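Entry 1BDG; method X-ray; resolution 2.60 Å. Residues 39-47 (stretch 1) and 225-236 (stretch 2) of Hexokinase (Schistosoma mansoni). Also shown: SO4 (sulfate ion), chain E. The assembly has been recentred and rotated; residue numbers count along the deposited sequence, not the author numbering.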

# COMPACT_ATOMS: atom_id res chain seq x y z
N LEU A 39 -19.56 8.94 -3.14
CA LEU A 39 -20.64 8.12 -2.58
C LEU A 39 -20.25 7.68 -1.16
O LEU A 39 -21.12 7.60 -0.29
CB LEU A 39 -20.89 6.87 -3.41
CG LEU A 39 -21.68 6.90 -4.71
CD1 LEU A 39 -21.78 5.48 -5.25
CD2 LEU A 39 -23.08 7.48 -4.50
N GLY A 40 -18.97 7.39 -0.95
CA GLY A 40 -18.49 6.95 0.36
C GLY A 40 -18.49 8.02 1.44
O GLY A 40 -18.49 7.71 2.64
N LEU A 41 -18.45 9.28 1.02
CA LEU A 41 -18.46 10.41 1.95
C LEU A 41 -19.90 10.69 2.38
O LEU A 41 -20.15 11.34 3.39
CB LEU A 41 -17.83 11.66 1.30
CG LEU A 41 -16.38 11.51 0.82
CD1 LEU A 41 -16.05 12.54 -0.21
CD2 LEU A 41 -15.40 11.59 1.96
N GLN A 42 -20.84 10.15 1.62
CA GLN A 42 -22.25 10.33 1.89
C GLN A 42 -22.77 9.22 2.82
O GLN A 42 -22.49 8.04 2.61
CB GLN A 42 -23.06 10.31 0.60
CG GLN A 42 -22.84 11.45 -0.37
CD GLN A 42 -24.04 11.64 -1.30
OE1 GLN A 42 -24.73 12.66 -1.23
NE2 GLN A 42 -24.34 10.64 -2.12
N LYS A 43 -23.57 9.61 3.80
CA LYS A 43 -24.13 8.67 4.75
C LYS A 43 -25.10 7.69 4.10
O LYS A 43 -24.99 6.47 4.29
CB LYS A 43 -24.82 9.41 5.89
CG LYS A 43 -23.88 10.37 6.59
CD LYS A 43 -24.57 11.20 7.65
CE LYS A 43 -24.94 10.36 8.86
NZ LYS A 43 -24.66 11.08 10.14
N SER A 44 -26.01 8.22 3.28
CA SER A 44 -27.00 7.36 2.64
C SER A 44 -26.42 6.43 1.59
O SER A 44 -27.12 5.54 1.11
CB SER A 44 -28.11 8.20 2.03
OG SER A 44 -27.58 9.32 1.35
N THR A 45 -25.13 6.59 1.28
CA THR A 45 -24.50 5.77 0.26
C THR A 45 -23.09 5.26 0.56
O THR A 45 -22.40 4.85 -0.37
CB THR A 45 -24.46 6.49 -1.10
OG1 THR A 45 -23.89 7.79 -0.94
CG2 THR A 45 -25.83 6.64 -1.66
N ASN A 46 -22.66 5.29 1.82
CA ASN A 46 -21.33 4.78 2.16
C ASN A 46 -21.32 3.24 2.18
O ASN A 46 -20.47 2.59 1.56
CB ASN A 46 -20.87 5.29 3.52
CG ASN A 46 -19.65 4.53 4.04
OD1 ASN A 46 -19.80 3.45 4.63
ND2 ASN A 46 -18.45 5.07 3.82
N GLU A 47 -22.30 2.68 2.88
CA GLU A 47 -22.47 1.25 3.04
C GLU A 47 -22.76 0.51 1.73
O GLU A 47 -22.91 -0.71 1.72
CB GLU A 47 -23.57 0.98 4.06
CG GLU A 47 -23.73 -0.47 4.51
CD GLU A 47 -24.97 -0.66 5.37
OE1 GLU A 47 -26.06 -0.82 4.79
OE2 GLU A 47 -24.86 -0.62 6.62
N ALA A 225 -4.44 8.91 0.87
CA ALA A 225 -5.13 9.68 1.87
C ALA A 225 -4.96 11.09 1.37
O ALA A 225 -3.93 11.40 0.76
CB ALA A 225 -4.46 9.51 3.20
N TYR A 226 -5.95 11.95 1.59
CA TYR A 226 -5.86 13.33 1.11
C TYR A 226 -6.61 14.30 2.04
O TYR A 226 -7.43 13.87 2.85
CB TYR A 226 -6.38 13.40 -0.34
CG TYR A 226 -7.88 13.26 -0.46
CD1 TYR A 226 -8.48 12.01 -0.43
CD2 TYR A 226 -8.70 14.38 -0.55
CE1 TYR A 226 -9.88 11.89 -0.47
CE2 TYR A 226 -10.08 14.28 -0.59
CZ TYR A 226 -10.67 13.04 -0.54
OH TYR A 226 -12.04 12.93 -0.55
N ILE A 227 -6.31 15.59 1.96
CA ILE A 227 -7.02 16.55 2.81
C ILE A 227 -8.35 16.89 2.15
O ILE A 227 -8.39 17.22 0.97
CB ILE A 227 -6.22 17.85 3.08
CG1 ILE A 227 -4.80 17.53 3.55
CG2 ILE A 227 -6.89 18.61 4.22
CD1 ILE A 227 -3.90 18.75 3.71
N GLU A 228 -9.44 16.82 2.92
CA GLU A 228 -10.78 17.08 2.42
C GLU A 228 -11.55 18.12 3.22
O GLU A 228 -11.18 18.49 4.33
CB GLU A 228 -11.58 15.76 2.39
CG GLU A 228 -13.10 15.87 2.17
CD GLU A 228 -13.48 16.16 0.74
OE1 GLU A 228 -13.29 15.26 -0.10
OE2 GLU A 228 -13.96 17.28 0.44
N ASP A 229 -12.62 18.61 2.61
CA ASP A 229 -13.54 19.59 3.16
C ASP A 229 -14.41 18.83 4.18
O ASP A 229 -15.23 17.99 3.82
CB ASP A 229 -14.39 20.07 1.96
CG ASP A 229 -15.21 21.29 2.24
OD1 ASP A 229 -16.09 21.26 3.11
OD2 ASP A 229 -15.01 22.29 1.52
N SER A 230 -14.27 19.14 5.46
CA SER A 230 -15.06 18.44 6.47
C SER A 230 -16.55 18.78 6.44
O SER A 230 -17.25 18.54 7.43
CB SER A 230 -14.50 18.71 7.87
OG SER A 230 -14.67 20.08 8.19
N SER A 231 -17.01 19.44 5.38
CA SER A 231 -18.44 19.77 5.25
C SER A 231 -19.06 18.67 4.42
O SER A 231 -20.28 18.47 4.45
CB SER A 231 -18.64 21.10 4.58
N LYS A 232 -18.20 17.94 3.71
CA LYS A 232 -18.58 16.84 2.85
C LYS A 232 -18.48 15.50 3.55
O LYS A 232 -19.16 14.56 3.17
CB LYS A 232 -17.70 16.82 1.61
CG LYS A 232 -17.71 18.11 0.83
CD LYS A 232 -16.85 18.00 -0.41
CE LYS A 232 -17.03 19.21 -1.31
NZ LYS A 232 -16.18 19.12 -2.52
N VAL A 233 -17.61 15.38 4.55
CA VAL A 233 -17.46 14.11 5.24
C VAL A 233 -18.63 13.93 6.20
O VAL A 233 -18.47 14.06 7.40
CB VAL A 233 -16.16 14.01 6.02
CG1 VAL A 233 -15.99 12.61 6.56
CG2 VAL A 233 -14.98 14.37 5.14
N GLU A 234 -19.79 13.58 5.66
CA GLU A 234 -21.01 13.44 6.47
C GLU A 234 -20.96 12.53 7.69
O GLU A 234 -21.58 12.81 8.72
CB GLU A 234 -22.19 13.10 5.58
CG GLU A 234 -22.46 14.13 4.49
CD GLU A 234 -23.61 13.74 3.61
OE1 GLU A 234 -24.23 12.69 3.88
OE2 GLU A 234 -23.89 14.46 2.63
N LEU A 235 -20.20 11.44 7.59
CA LEU A 235 -20.09 10.52 8.71
C LEU A 235 -19.36 11.18 9.86
O LEU A 235 -19.45 10.71 10.98
CB LEU A 235 -19.37 9.25 8.30
CG LEU A 235 -20.11 8.40 7.27
CD1 LEU A 235 -19.12 7.61 6.45
CD2 LEU A 235 -21.09 7.49 7.96
N MET A 236 -18.67 12.27 9.60
CA MET A 236 -17.94 12.95 10.65
C MET A 236 -18.88 13.85 11.46
O MET A 236 -18.50 14.32 12.54
CB MET A 236 -16.80 13.77 10.05
CG MET A 236 -15.58 13.90 10.94
SD MET A 236 -14.17 14.62 10.09
CE MET A 236 -13.77 16.04 11.12
S SO4 E . -18.10 15.71 -4.19
O1 SO4 E . -17.96 15.00 -5.44
O2 SO4 E . -16.80 16.13 -3.75
O3 SO4 E . -18.94 16.86 -4.39
O4 SO4 E . -18.67 14.84 -3.20
O HOH W 1 -18.42 10.69 5.56

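A single carbonyl, Leu-41 O, gathers most of the polar traffic of this contact: it accepts a weak hydrogen bond from the backbone of Glu-234 (N to O 3.2 Å, angle at the hydrogen 132°) and a second from water 1 (Leu-41 O to water O 2.9 Å), which in turn accepts from Leu-235 N (2.8 Å to the water O). The water thus carries the link one residue further along, across a gap of 4.2 Å between Leu-41 O and Leu-235 N that is too wide for a direct bond. The same carbonyl lies 3.4 Å from Lys-232 O; both are acceptors, so that approach adds no bond, and Glu-234 N is shared between them, giving Lys-232 O a weak bond of its own at 2.7 Å.

Glu-234 closes the exchange in the other direction. Its CA-to-CB bond points toward stretch 1, and with chi1 m and chi2 t the extended chain brings OE1 to Lys-43 N, which donates at 3.2 Å and 175°, nearly linear and the better of the two direct hydrogen bonds. One residue therefore donates through its backbone and accepts through its carboxylate. The methylenes of Lys-43 pack beside it, CG lying 3.4 Å from Glu-234 CB; here the long lysine side chain contributes carbon rather than charge, and the residue as a whole is exposed.

Leu-41 is buried and has the largest area covered by the other stretch, 113 of the 466 Å² summed over both sides. Its CD2 meets Val-233 CG2 at 4.2 Å, although the valine CB points away. CD1 faces a more polar neighbourhood, 4.0 Å from Tyr-226 OH and 3.9 Å from Glu-228 OE1. Those two oxygens are joined by a hydrogen bond from Tyr-226 OH to Glu-228 OE1 (2.7 Å), so the leucine methyl packs against polar groups already paired with each other.

The end of the Leu-235 side chain comes nearer stretch 1 than its sideways CB direction suggests: CD1 lies 3.9 Å from Gly-40 O and 3.7 Å from Asn-46 ND2, and CD2 is 4.2 Å from Lys-43 CG. Asn-46 ND2 donates to Gly-40 O (2.9 Å, 170°), bracing the turn within stretch 1 while the leucine methyl rests against both partners. At the periphery, the extended side chain of Lys-232 leads away from stretch 1, and its NZ donates to O2 of the sulfate ion at 3.3 Å.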